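Local coordinates for protein factor essential for expression of methicillin resistance (Staphylococcus aureus, PDB 1LRZ) that adds glycines 2 and 3 of the pentaglycine bridge in staphylococcal peptidoglycan, using glycyl-tRNA as the donor, at residues A[38-43]-A[57-62]; A[113-118]-A[387-392]; A[158-163]-A[360-365]. All coordinates share one frame; numbering follows the deposited sequence.

How the interactions relate
Interactions 2 and 3 belong to one mixed sheet, in which strand 389-393 is the neighbour of strand 157-162, so the order 112-116, 389-393, 157-162, 360-365 runs through both. Their centres are 9 Å apart, and Glu389 O lies 2.8 Å from Val160 N and Ile391 N 2.8 Å from His158 O, both probable hydrogen bonds. Interaction 1 lies in a second sheet; its centre is 31 Å from that of interaction 2 and 28 Å from that of interaction 3, with nearest atoms about 20 and 14 Å away. Two such sheets are consistent with the paired acetyltransferase-like subdomains of FemABX proteins. The geometry of these contacts alone assigns no substrate site.

Interaction 1: A[38-43]-A[57-62]; sequences YETHLV and LLTAVP
His41 and Leu58 hold each other by their backbones in the middle of an antiparallel beta hairpin built from strands 39-46 and 52-63. They form a hydrogen-bonded pair: His41 N reaches Leu58 O at 2.8 Å with an N-H...O angle of 174°, and Leu58 N returns an equally straight bond to His41 O.

From His41 to Val43, against Leu57 and Leu58, the contact is buried on both faces of the hairpin. On the face carrying His41 and Leu58, Leu58 CD1 meets Val43 CG2 at 3.8 Å, the two side chains crossing at about a right angle, and helix 83-98 closes over them through Leu93 and Tyr96. On the reverse face Leu42 CD2 rests 4.0 Å from Leu57 CB, while the Thr40 methyl CG2 approaches Leu57 CD2. Tyr30 of helix 27-35 touches both Thr40 and Leu42 there.

Toward Glu39 and Ala60 the strands are bonded less completely. Ala60 N still donates to Glu39 O at 2.9 Å, but the angle falls to 154°. The reciprocal link is made by a water, which accepts from Glu39 N and donates to Ala60 O at 2.6 Å. Glu39 has CG anti to its backbone N (chi1 -179°) and an extended chain, whose CD passes 4.0 Å from Ala60 CB before the carboxylate reaches a salt bridge with Lys68 of the next strand, 67-78.

Beyond the water, Tyr38 and Val61 are both partly exposed and lie side by side. Val61 CG2 comes obliquely to the tyrosine ring, 3.8 Å from Tyr38 CD2, and Lys33 makes a cation-pi contact with the same ring. Where the chain enters the strand, Thr40 OG1 donates to Tyr38 O at 3.1 Å, arriving from above the carbonyl plane.

Interaction 2: A[113-118]-A[387-392]; sequences YQYLNH and NAEIIE
Glu392 O accepts two backbone bonds, from Tyr113 N at 2.7 Å and from Gln114 N at 3.1 Å, which makes a classic beta bulge in the antiparallel pairing of strands 112-116 and 389-393. In their mixed sheet, 122-125 flanks the first strand and 157-162 the second. Glu392 N donates back to Gln114 O, and past the bulge Leu116 and Ile390 form a regular hydrogen-bonded pair.

Gln114 NE2 donates to Glu392 OE2 at 2.7 Å; the oxygen lies in the amide plane, yet the donor stands above the carboxylate plane, the two groups being turned 72° apart. Glu392 OE1 meets the edge of the Tyr113 ring, 3.6 Å from Tyr113 CD2, while Gln114 CG covers the centre of one face of that ring. At the other end, Ile390 CD1 makes a CH-pi contact over the His118 ring, 3.5 Å from its centroid and 11° off the normal. Ile390 CG1 stands anti to its carbonyl carbon (chi1 -61°), passing 3.5 Å from Asn117 O.

A second shell supplies their outer polar partners. Arg156 forms a salt bridge with Glu392 OE1, giving this buried carboxylate a partner at each oxygen, and His118 NE2 is hydrogen-bonded to Ser159 OG. A water lies hydrogen-bonded to His118 ND1 at 2.8 Å and donates to Ala388 O.

Interaction 3: A[158-163]-A[360-365]; sequences HSVLDL and RYNFYG
Leu161 and Tyr361 form the regular part of this antiparallel pairing, with Leu161 N donating to Tyr361 O at 2.8 Å and Tyr361 N donating to Leu161 O. The backbone bonds then change: Phe363 N donates to Ser159 O at 2.8 Å, but Ser159 N donates to Tyr364 O. Phe363 and Tyr364 therefore both face Ser159, a classic beta bulge, and Tyr364, at the second bulge position, has a positive phi (66°). Asn362 OD1 faces Tyr364 N as in an Asx turn, although the position of that nitrogen is less sure.

Among the aromatic contacts, the His158 and Tyr364 side chains run alongside each other, pointing the same way, and their rings partly overlap, centroids 4.3 Å apart and planes at 31°. His158 NE2 sits over the tyrosine face, 3.2 Å from Tyr364 CE1. Phe363 presents CE1 to Leu161 CB at 4.0 Å.

Apolar and polar contacts combine at Arg360. Its CG is anti to the backbone N (chi1 173°), and the extended chain runs past Val160, whose CG1 is 3.7 Å from Arg360 CG and lies over one guanidinium face, toward the rim. The guanidinium's polar partners come from outside the pair: a salt bridge to Glu324 at NE, and the hydroxyls of Tyr20 at NH1 and Tyr110 at NH2. Glu324 also accepts from Asn362 ND2, so one carboxylate oxygen ties two side chains of strand 360-365. Tyr361 points to the other face, where Leu163 CD1, from just after the strand, lies 4.0 Å from Tyr361 CB.

The pairing is interior to its mixed sheet, with strand 389-393 bonded to the outer side of 157-162 and strand 325-332 beyond 360-365, while helix 341-355 covers Tyr361, Phe363 and Leu163.

Interaction 1: A[38-43]-A[57-62]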
loop_
_atom_site.group_PDB
_atom_site.type_symbol
_atom_site.label_atom_id
_atom_site.label_comp_id
_atom_site.label_asym_id
_atom_site.label_seq_id
_atom_site.Cartn_x
_atom_site.Cartn_y
_atom_site.Cartn_z
ATOM N N TYR A 38 14.530 -16.967 11.263
ATOM C CA TYR A 38 13.759 -17.995 10.568
ATOM C C TYR A 38 14.652 -18.824 9.657
ATOM O O TYR A 38 15.632 -18.317 9.105
ATOM C CB TYR A 38 12.662 -17.385 9.682
ATOM C CG TYR A 38 11.510 -16.765 10.426
ATOM C CD1 TYR A 38 11.597 -15.471 10.925
ATOM C CD2 TYR A 38 10.338 -17.482 10.643
ATOM C CE1 TYR A 38 10.544 -14.900 11.627
ATOM C CE2 TYR A 38 9.274 -16.925 11.344
ATOM C CZ TYR A 38 9.385 -15.631 11.836
ATOM O OH TYR A 38 8.344 -15.071 12.544
ATOM N N GLU A 39 14.314 -20.100 9.512
ATOM C CA GLU A 39 15.023 -20.952 8.581
ATOM C C GLU A 39 14.467 -20.410 7.259
ATOM O O GLU A 39 13.248 -20.412 7.048
ATOM C CB GLU A 39 14.611 -22.411 8.750
ATOM C CG GLU A 39 15.348 -23.352 7.802
ATOM C CD GLU A 39 14.944 -24.799 7.991
ATOM O OE1 GLU A 39 14.803 -25.212 9.167
ATOM O OE2 GLU A 39 14.773 -25.524 6.980
ATOM N N THR A 40 15.343 -19.949 6.373
ATOM C CA THR A 40 14.888 -19.367 5.115
ATOM C C THR A 40 15.515 -20.011 3.887
ATOM O O THR A 40 16.726 -20.230 3.836
ATOM C CB THR A 40 15.176 -17.845 5.108
ATOM O OG1 THR A 40 14.752 -17.284 6.359
ATOM C CG2 THR A 40 14.412 -17.151 3.983
ATOM N N HIS A 41 14.673 -20.315 2.901
ATOM C CA HIS A 41 15.121 -20.943 1.658
ATOM C C HIS A 41 14.778 -20.110 0.428
ATOM O O HIS A 41 13.717 -19.468 0.364
ATOM C CB HIS A 41 14.465 -22.309 1.459
ATOM C CG HIS A 41 14.771 -23.309 2.530
ATOM N ND1 HIS A 41 14.405 -23.127 3.848
ATOM C CD2 HIS A 41 15.324 -24.542 2.461
ATOM C CE1 HIS A 41 14.711 -24.210 4.540
ATOM N NE2 HIS A 41 15.269 -25.084 3.721
ATOM N N LEU A 42 15.683 -20.131 -0.546
ATOM C CA LEU A 42 15.464 -19.446 -1.812
ATOM C C LEU A 42 15.537 -20.547 -2.860
ATOM O O LEU A 42 16.616 -21.089 -3.133
ATOM C CB LEU A 42 16.541 -18.391 -2.074
ATOM C CG LEU A 42 16.606 -17.196 -1.114
ATOM C CD1 LEU A 42 17.727 -16.262 -1.566
ATOM C CD2 LEU A 42 15.272 -16.466 -1.091
ATOM N N VAL A 43 14.384 -20.896 -3.423
ATOM C CA VAL A 43 14.318 -21.944 -4.427
ATOM C C VAL A 43 13.788 -21.380 -5.742
ATOM O O VAL A 43 13.260 -20.263 -5.781
ATOM C CB VAL A 43 13.414 -23.124 -3.947
ATOM C CG1 VAL A 43 13.962 -23.701 -2.642
ATOM C CG2 VAL A 43 11.976 -22.650 -3.750
ATOM N N LEU A 57 10.665 -17.491 -2.125
ATOM C CA LEU A 57 11.322 -17.375 -0.847
ATOM C C LEU A 57 10.417 -18.195 0.074
ATOM O O LEU A 57 9.198 -18.010 0.093
ATOM C CB LEU A 57 11.379 -15.911 -0.415
ATOM C CG LEU A 57 11.951 -15.601 0.966
ATOM C CD1 LEU A 57 12.263 -14.110 1.041
ATOM C CD2 LEU A 57 10.953 -15.982 2.050
ATOM N N LEU A 58 11.011 -19.128 0.803
ATOM C CA LEU A 58 10.264 -19.984 1.719
ATOM C C LEU A 58 10.822 -19.804 3.115
ATOM O O LEU A 58 12.025 -19.589 3.279
ATOM C CB LEU A 58 10.439 -21.459 1.341
ATOM C CG LEU A 58 10.142 -21.959 -0.079
ATOM C CD1 LEU A 58 10.701 -23.380 -0.229
ATOM C CD2 LEU A 58 8.650 -21.931 -0.335
ATOM N N THR A 59 9.949 -19.868 4.113
ATOM C CA THR A 59 10.389 -19.790 5.495
ATOM C C THR A 59 9.866 -21.054 6.165
ATOM O O THR A 59 8.813 -21.578 5.801
ATOM C CB THR A 59 9.850 -18.544 6.242
ATOM O OG1 THR A 59 8.441 -18.413 6.012
ATOM C CG2 THR A 59 10.600 -17.283 5.793
ATOM N N ALA A 60 10.618 -21.554 7.134
ATOM C CA ALA A 60 10.231 -22.769 7.832
ATOM C C ALA A 60 10.327 -22.552 9.327
ATOM O O ALA A 60 11.242 -21.887 9.811
ATOM C CB ALA A 60 11.133 -23.922 7.403
ATOM N N VAL A 61 9.364 -23.111 10.047
ATOM C CA VAL A 61 9.297 -23.018 11.498
ATOM C C VAL A 61 9.088 -24.430 12.079
ATOM O O VAL A 61 8.307 -25.221 11.547
ATOM C CB VAL A 61 8.122 -22.090 11.917
ATOM C CG1 VAL A 61 7.697 -22.374 13.335
ATOM C CG2 VAL A 61 8.552 -20.621 11.778
ATOM N N PRO A 62 9.797 -24.768 13.169
ATOM C CA PRO A 62 9.642 -26.096 13.771
ATOM C C PRO A 62 8.256 -26.344 14.355
ATOM O O PRO A 62 7.691 -25.482 15.023
ATOM C CB PRO A 62 10.746 -26.129 14.834
ATOM C CG PRO A 62 10.929 -24.691 15.187
ATOM C CD PRO A 62 10.849 -23.996 13.848
HETATM O O HOH W 1 12.849 -21.158 11.725
#

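Interaction 2: A[113-118]-A[387-392]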
loop_
_atom_site.group_PDB
_atom_site.type_symbol
_atom_site.label_atom_id
_atom_site.label_comp_id
_atom_site.label_asym_id
_atom_site.label_seq_id
_atom_site.Cartn_x
_atom_site.Cartn_y
_atom_site.Cartn_z
ATOM N N TYR A 113 -7.825 -14.042 -9.032
ATOM C CA TYR A 113 -8.889 -15.009 -9.235
ATOM C C TYR A 113 -10.041 -14.288 -9.944
ATOM O O TYR A 113 -10.429 -14.659 -11.053
ATOM C CB TYR A 113 -9.347 -15.557 -7.876
ATOM C CG TYR A 113 -10.677 -16.280 -7.893
ATOM C CD1 TYR A 113 -10.991 -17.203 -8.906
ATOM C CD2 TYR A 113 -11.612 -16.066 -6.883
ATOM C CE1 TYR A 113 -12.201 -17.888 -8.912
ATOM C CE2 TYR A 113 -12.833 -16.749 -6.874
ATOM C CZ TYR A 113 -13.119 -17.658 -7.887
ATOM O OH TYR A 113 -14.310 -18.344 -7.866
ATOM N N GLN A 114 -10.554 -13.240 -9.304
ATOM C CA GLN A 114 -11.657 -12.443 -9.840
ATOM C C GLN A 114 -11.412 -10.942 -9.636
ATOM O O GLN A 114 -10.637 -10.546 -8.763
ATOM C CB GLN A 114 -12.970 -12.798 -9.121
ATOM C CG GLN A 114 -13.392 -14.244 -9.198
ATOM C CD GLN A 114 -14.761 -14.471 -8.576
ATOM O OE1 GLN A 114 -15.650 -15.028 -9.217
ATOM N NE2 GLN A 114 -14.936 -14.038 -7.319
ATOM N N TYR A 115 -12.102 -10.125 -10.433
ATOM C CA TYR A 115 -12.038 -8.667 -10.338
ATOM C C TYR A 115 -13.434 -8.226 -9.918
ATOM O O TYR A 115 -14.421 -8.767 -10.404
ATOM C CB TYR A 115 -11.712 -8.045 -11.693
ATOM C CG TYR A 115 -10.386 -8.494 -12.244
ATOM C CD1 TYR A 115 -10.313 -9.305 -13.382
ATOM C CD2 TYR A 115 -9.198 -8.115 -11.622
ATOM C CE1 TYR A 115 -9.075 -9.727 -13.884
ATOM C CE2 TYR A 115 -7.962 -8.525 -12.112
ATOM C CZ TYR A 115 -7.908 -9.328 -13.236
ATOM O OH TYR A 115 -6.685 -9.719 -13.708
ATOM N N LEU A 116 -13.515 -7.255 -9.016
ATOM C CA LEU A 116 -14.808 -6.758 -8.544
ATOM C C LEU A 116 -14.762 -5.240 -8.450
ATOM O O LEU A 116 -13.687 -4.651 -8.585
ATOM C CB LEU A 116 -15.118 -7.318 -7.144
ATOM C CG LEU A 116 -15.169 -8.851 -6.997
ATOM C CD1 LEU A 116 -13.789 -9.399 -6.641
ATOM C CD2 LEU A 116 -16.143 -9.220 -5.913
ATOM N N ASN A 117 -15.917 -4.608 -8.240
ATOM C CA ASN A 117 -15.932 -3.162 -8.018
ATOM C C ASN A 117 -16.057 -3.027 -6.504
ATOM O O ASN A 117 -16.202 -4.034 -5.799
ATOM C CB ASN A 117 -17.104 -2.455 -8.731
ATOM C CG ASN A 117 -18.480 -2.996 -8.327
ATOM O OD1 ASN A 117 -18.699 -3.428 -7.196
ATOM N ND2 ASN A 117 -19.422 -2.935 -9.263
ATOM N N HIS A 118 -16.002 -1.807 -5.984
ATOM C CA HIS A 118 -16.085 -1.628 -4.542
ATOM C C HIS A 118 -17.471 -1.774 -3.938
ATOM O O HIS A 118 -17.668 -1.448 -2.767
ATOM C CB HIS A 118 -15.476 -0.288 -4.138
ATOM C CG HIS A 118 -13.987 -0.238 -4.307
ATOM N ND1 HIS A 118 -13.372 -0.421 -5.528
ATOM C CD2 HIS A 118 -12.992 0.011 -3.419
ATOM C CE1 HIS A 118 -12.066 -0.280 -5.389
ATOM N NE2 HIS A 118 -11.808 -0.016 -4.117
ATOM N N ASN A 387 -10.957 5.670 -7.846
ATOM C CA ASN A 387 -11.200 4.913 -9.071
ATOM C C ASN A 387 -10.424 3.603 -9.083
ATOM O O ASN A 387 -10.090 3.099 -10.143
ATOM C CB ASN A 387 -10.823 5.709 -10.337
ATOM C CG ASN A 387 -11.470 5.134 -11.593
ATOM O OD1 ASN A 387 -10.876 5.112 -12.669
ATOM N ND2 ASN A 387 -12.699 4.669 -11.456
ATOM N N ALA A 388 -10.129 3.062 -7.911
ATOM C CA ALA A 388 -9.416 1.800 -7.830
ATOM C C ALA A 388 -10.410 0.690 -8.148
ATOM O O ALA A 388 -11.614 0.943 -8.225
ATOM C CB ALA A 388 -8.866 1.607 -6.431
ATOM N N GLU A 389 -9.918 -0.528 -8.364
ATOM C CA GLU A 389 -10.822 -1.656 -8.609
ATOM C C GLU A 389 -10.465 -2.733 -7.583
ATOM O O GLU A 389 -9.417 -2.647 -6.955
ATOM C CB GLU A 389 -10.658 -2.202 -10.040
ATOM C CG GLU A 389 -9.556 -3.214 -10.195
ATOM C CD GLU A 389 -9.402 -3.726 -11.629
ATOM O OE1 GLU A 389 -10.408 -4.183 -12.233
ATOM O OE2 GLU A 389 -8.262 -3.675 -12.138
ATOM N N ILE A 390 -11.316 -3.738 -7.391
ATOM C CA ILE A 390 -10.982 -4.785 -6.422
ATOM C C ILE A 390 -10.394 -6.025 -7.109
ATOM O O ILE A 390 -10.892 -6.472 -8.146
ATOM C CB ILE A 390 -12.220 -5.269 -5.622
ATOM C CG1 ILE A 390 -12.842 -4.109 -4.824
ATOM C CG2 ILE A 390 -11.809 -6.406 -4.676
ATOM C CD1 ILE A 390 -11.909 -3.474 -3.808
ATOM N N ILE A 391 -9.325 -6.570 -6.544
ATOM C CA ILE A 391 -8.763 -7.791 -7.095
ATOM C C ILE A 391 -8.865 -8.851 -6.001
ATOM O O ILE A 391 -8.396 -8.643 -4.880
ATOM C CB ILE A 391 -7.283 -7.645 -7.523
ATOM C CG1 ILE A 391 -7.170 -6.592 -8.634
ATOM C CG2 ILE A 391 -6.744 -9.023 -8.034
ATOM C CD1 ILE A 391 -5.728 -6.331 -9.098
ATOM N N GLU A 392 -9.530 -9.957 -6.319
ATOM C CA GLU A 392 -9.668 -11.065 -5.378
ATOM C C GLU A 392 -8.679 -12.130 -5.818
ATOM O O GLU A 392 -8.671 -12.520 -6.995
ATOM C CB GLU A 392 -11.088 -11.642 -5.411
ATOM C CG GLU A 392 -11.251 -12.893 -4.528
ATOM C CD GLU A 392 -12.661 -13.474 -4.586
ATOM O OE1 GLU A 392 -12.920 -14.509 -3.916
ATOM O OE2 GLU A 392 -13.515 -12.895 -5.297
HETATM O O HOH W 2 -13.314 -4.131 -11.710
HETATM O O HOH W 3 -14.519 -0.242 -8.037
#

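Interaction 3: A[158-163]-A[360-365]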
loop_
_atom_site.group_PDB
_atom_site.type_symbol
_atom_site.label_atom_id
_atom_site.label_comp_id
_atom_site.label_asym_id
_atom_site.label_seq_id
_atom_site.Cartn_x
_atom_site.Cartn_y
_atom_site.Cartn_z
ATOM N N HIS A 158 -7.616 -6.959 -2.526
ATOM C CA HIS A 158 -6.865 -5.703 -2.612
ATOM C C HIS A 158 -7.667 -4.678 -3.418
ATOM O O HIS A 158 -8.413 -5.046 -4.323
ATOM C CB HIS A 158 -5.524 -5.892 -3.342
ATOM C CG HIS A 158 -4.495 -6.656 -2.566
ATOM N ND1 HIS A 158 -3.297 -7.054 -3.123
ATOM C CD2 HIS A 158 -4.474 -7.085 -1.281
ATOM C CE1 HIS A 158 -2.584 -7.698 -2.214
ATOM N NE2 HIS A 158 -3.276 -7.731 -1.087
ATOM N N SER A 159 -7.504 -3.399 -3.078
ATOM C CA SER A 159 -8.134 -2.297 -3.810
ATOM C C SER A 159 -6.933 -1.760 -4.588
ATOM O O SER A 159 -5.987 -1.241 -3.989
ATOM C CB SER A 159 -8.648 -1.220 -2.862
ATOM O OG SER A 159 -8.957 -0.046 -3.600
ATOM N N VAL A 160 -6.972 -1.870 -5.911
ATOM C CA VAL A 160 -5.830 -1.494 -6.740
ATOM C C VAL A 160 -6.119 -0.456 -7.818
ATOM O O VAL A 160 -7.082 -0.586 -8.565
ATOM C CB VAL A 160 -5.266 -2.766 -7.423
ATOM C CG1 VAL A 160 -3.988 -2.439 -8.198
ATOM C CG2 VAL A 160 -5.021 -3.846 -6.363
ATOM N N LEU A 161 -5.260 0.555 -7.893
ATOM C CA LEU A 161 -5.385 1.633 -8.871
ATOM C C LEU A 161 -4.368 1.438 -9.990
ATOM O O LEU A 161 -3.153 1.465 -9.762
ATOM C CB LEU A 161 -5.139 2.983 -8.196
ATOM C CG LEU A 161 -5.203 4.244 -9.073
ATOM C CD1 LEU A 161 -6.603 4.381 -9.688
ATOM C CD2 LEU A 161 -4.883 5.462 -8.204
ATOM N N ASP A 162 -4.870 1.246 -11.207
ATOM C CA ASP A 162 -4.008 1.034 -12.360
ATOM C C ASP A 162 -3.491 2.365 -12.888
ATOM O O ASP A 162 -4.272 3.274 -13.197
ATOM C CB ASP A 162 -4.774 0.282 -13.449
ATOM C CG ASP A 162 -3.937 0.055 -14.699
ATOM O OD1 ASP A 162 -2.691 0.185 -14.628
ATOM O OD2 ASP A 162 -4.528 -0.266 -15.749
ATOM N N LEU A 163 -2.173 2.487 -12.992
ATOM C CA LEU A 163 -1.574 3.735 -13.463
ATOM C C LEU A 163 -0.990 3.632 -14.874
ATOM O O LEU A 163 -0.471 4.617 -15.409
ATOM C CB LEU A 163 -0.475 4.174 -12.495
ATOM C CG LEU A 163 -0.837 4.380 -11.011
ATOM C CD1 LEU A 163 0.423 4.773 -10.249
ATOM C CD2 LEU A 163 -1.909 5.455 -10.853
ATOM N N ARG A 360 1.406 0.464 -10.978
ATOM C CA ARG A 360 0.352 -0.079 -10.130
ATOM C C ARG A 360 0.435 0.514 -8.733
ATOM O O ARG A 360 1.501 0.529 -8.125
ATOM C CB ARG A 360 0.501 -1.595 -10.081
ATOM C CG ARG A 360 -0.406 -2.330 -9.106
ATOM C CD ARG A 360 -0.285 -3.832 -9.386
ATOM N NE ARG A 360 -0.719 -4.678 -8.279
ATOM C CZ ARG A 360 -1.670 -5.602 -8.364
ATOM N NH1 ARG A 360 -2.318 -5.800 -9.512
ATOM N NH2 ARG A 360 -1.938 -6.372 -7.311
ATOM N N TYR A 361 -0.691 1.012 -8.236
ATOM C CA TYR A 361 -0.746 1.607 -6.912
ATOM C C TYR A 361 -1.751 0.775 -6.117
ATOM O O TYR A 361 -2.954 0.799 -6.382
ATOM C CB TYR A 361 -1.201 3.063 -7.009
ATOM C CG TYR A 361 -1.097 3.815 -5.704
ATOM C CD1 TYR A 361 0.114 4.368 -5.286
ATOM C CD2 TYR A 361 -2.214 3.969 -4.882
ATOM C CE1 TYR A 361 0.209 5.059 -4.080
ATOM C CE2 TYR A 361 -2.133 4.652 -3.674
ATOM C CZ TYR A 361 -0.921 5.196 -3.280
ATOM O OH TYR A 361 -0.856 5.868 -2.085
ATOM N N ASN A 362 -1.241 0.040 -5.140
ATOM C CA ASN A 362 -2.047 -0.865 -4.343
ATOM C C ASN A 362 -2.499 -0.292 -2.995
ATOM O O ASN A 362 -1.690 -0.185 -2.074
ATOM C CB ASN A 362 -1.228 -2.142 -4.116
ATOM C CG ASN A 362 -2.089 -3.351 -3.844
ATOM O OD1 ASN A 362 -3.205 -3.224 -3.354
ATOM N ND2 ASN A 362 -1.562 -4.544 -4.150
ATOM N N PHE A 363 -3.783 0.065 -2.881
ATOM C CA PHE A 363 -4.327 0.583 -1.621
ATOM C C PHE A 363 -4.379 -0.579 -0.629
ATOM O O PHE A 363 -4.699 -0.417 0.551
ATOM C CB PHE A 363 -5.735 1.169 -1.821
ATOM C CG PHE A 363 -5.735 2.533 -2.450
ATOM C CD1 PHE A 363 -6.015 2.695 -3.807
ATOM C CD2 PHE A 363 -5.442 3.664 -1.681
ATOM C CE1 PHE A 363 -6.000 3.971 -4.394
ATOM C CE2 PHE A 363 -5.427 4.949 -2.264
ATOM C CZ PHE A 363 -5.706 5.102 -3.616
ATOM N N TYR A 364 -4.061 -1.756 -1.150
ATOM C CA TYR A 364 -4.006 -2.998 -0.392
ATOM C C TYR A 364 -5.314 -3.562 0.189
ATOM O O TYR A 364 -6.384 -3.422 -0.398
ATOM C CB TYR A 364 -2.923 -2.899 0.704
ATOM C CG TYR A 364 -2.082 -4.164 0.840
ATOM C CD1 TYR A 364 -1.524 -4.778 -0.294
ATOM C CD2 TYR A 364 -1.834 -4.742 2.087
ATOM C CE1 TYR A 364 -0.749 -5.923 -0.190
ATOM C CE2 TYR A 364 -1.053 -5.906 2.203
ATOM C CZ TYR A 364 -0.516 -6.485 1.059
ATOM O OH TYR A 364 0.257 -7.623 1.147
ATOM N N GLY A 365 -5.202 -4.200 1.347
ATOM C CA GLY A 365 -6.322 -4.893 1.955
ATOM C C GLY A 365 -7.701 -4.331 2.238
ATOM O O GLY A 365 -7.833 -3.238 2.778
#